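Local coordinates for protein alanine racemase (Oenococcus oeni PSU-1, PDB 3HUR) that belongs to the alanine racemase family, pairing an N-terminal TIM-type barrel domain with a C-terminal domain built mainly of beta strands, at residues 323-326 and 327-331. Numbering follows the deposited sequence.
Sequences VKLD and RKYPI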
# COMPACT_ATOMS: atom_id res chain seq x y z
N VAL A 323 -22.40 13.48 -1.25
CA VAL A 323 -23.33 13.43 -0.11
C VAL A 323 -24.71 14.03 -0.40
O VAL A 323 -24.84 15.14 -0.91
CB VAL A 323 -22.71 14.16 1.12
CG1 VAL A 323 -23.72 14.28 2.26
CG2 VAL A 323 -21.46 13.43 1.59
N LYS A 324 -25.75 13.29 -0.05
CA LYS A 324 -27.12 13.79 -0.12
C LYS A 324 -27.35 14.73 1.03
O LYS A 324 -27.29 14.31 2.16
CB LYS A 324 -28.15 12.65 -0.04
CG LYS A 324 -29.63 13.10 -0.24
CD LYS A 324 -30.64 11.97 0.00
CE LYS A 324 -32.10 12.54 -0.07
NZ LYS A 324 -33.21 11.50 0.05
N LEU A 325 -27.66 15.99 0.72
CA LEU A 325 -27.89 17.04 1.73
C LEU A 325 -29.38 17.16 2.09
O LEU A 325 -30.25 16.78 1.31
CB LEU A 325 -27.41 18.39 1.18
CG LEU A 325 -26.01 18.44 0.54
CD1 LEU A 325 -25.79 19.74 -0.27
CD2 LEU A 325 -24.93 18.25 1.60
N ASP A 326 -29.68 17.71 3.26
CA ASP A 326 -31.08 17.79 3.71
C ASP A 326 -31.75 19.02 3.10
O ASP A 326 -32.93 18.98 2.74
CB ASP A 326 -31.26 17.62 5.25
CG ASP A 326 -30.51 18.68 6.10
OD1 ASP A 326 -29.77 19.52 5.54
OD2 ASP A 326 -30.68 18.65 7.35
N ARG A 327 -30.99 20.08 2.93
CA ARG A 327 -31.44 21.24 2.17
C ARG A 327 -30.27 21.62 1.29
O ARG A 327 -29.32 20.87 1.18
CB ARG A 327 -31.86 22.38 3.12
CG ARG A 327 -31.05 22.47 4.39
CD ARG A 327 -31.15 23.85 5.03
NE ARG A 327 -30.06 24.73 4.60
CZ ARG A 327 -29.20 25.35 5.41
NH1 ARG A 327 -28.24 26.12 4.89
NH2 ARG A 327 -29.30 25.22 6.74
N LYS A 328 -30.32 22.79 0.66
CA LYS A 328 -29.25 23.23 -0.21
C LYS A 328 -28.22 23.91 0.69
O LYS A 328 -28.62 24.69 1.56
CB LYS A 328 -29.82 24.20 -1.26
CG LYS A 328 -28.81 24.75 -2.30
CD LYS A 328 -29.33 26.04 -2.98
CE LYS A 328 -28.40 26.51 -4.13
NZ LYS A 328 -28.34 28.02 -4.26
N TYR A 329 -26.93 23.61 0.52
CA TYR A 329 -25.89 24.41 1.21
C TYR A 329 -24.99 25.09 0.21
O TYR A 329 -24.80 24.59 -0.89
CB TYR A 329 -25.04 23.56 2.16
CG TYR A 329 -25.80 23.06 3.34
CD1 TYR A 329 -26.72 22.02 3.20
CD2 TYR A 329 -25.64 23.61 4.59
CE1 TYR A 329 -27.45 21.55 4.26
CE2 TYR A 329 -26.38 23.14 5.69
CZ TYR A 329 -27.28 22.10 5.50
OH TYR A 329 -28.02 21.62 6.54
N PRO A 330 -24.40 26.22 0.59
CA PRO A 330 -23.50 26.90 -0.29
C PRO A 330 -22.11 26.26 -0.34
O PRO A 330 -21.64 25.67 0.65
CB PRO A 330 -23.38 28.28 0.35
CG PRO A 330 -23.52 28.01 1.77
CD PRO A 330 -24.55 26.94 1.86
N ILE A 331 -21.41 26.44 -1.45
CA ILE A 331 -20.11 25.86 -1.57
C ILE A 331 -19.27 26.48 -0.48
O ILE A 331 -19.52 27.59 -0.06
CB ILE A 331 -19.50 26.01 -3.01
CG1 ILE A 331 -19.15 27.45 -3.31
CG2 ILE A 331 -20.43 25.41 -4.10
CD1 ILE A 331 -17.68 27.70 -3.28
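The chain leaves its strand after Lys-324, turns at Asp-326 and runs on extended through Arg-327 to Ile-331. The side chain of Tyr-329 reaches back to Asp-326. The hydroxyl of Tyr-329 donates a hydrogen bond to the carboxylate, OH to Asp-326 OD1, 2.9 Å. OD1 accepts it through its syn lone pair. Carboxylate and ring are nearly coplanar, 7° apart, and OD1 meets the ring at its edge. Asp-326 CG stands between its own backbone N and carbonyl carbon (chi1 59°), which turns OD1 back over the following peptide. There OD1 also takes a weak, bent bond from the backbone N of Arg-327. The tyrosine bond, the better of the two, probably does most to fix the carboxylate's rotation.

Arg-327 bends at chi3 (-93°) and lays its guanidinium over one face of the Tyr-329 ring. CZ of Arg-327 lies 3.6 Å above the ring plane, offset toward the rim. A long, weak bond from Arg-327 NE to Lys-328 O, 3.4 Å, is consistent with this bend. Leu-325 packs obliquely against the same ring, CB to Tyr-329 CD1 4.2 Å.

The turn belongs to the loop joining strands 321-324 and 334-339 of the C-terminal domain. Met-310 of strand 308-311 touches both Asp-326 and Tyr-329. Leu-325 is buried against Ala-284 of strand 281-286 and Ile-305 of strand 302-305. Beyond the turn, Ile-331 packs on Thr-357 of a second subunit.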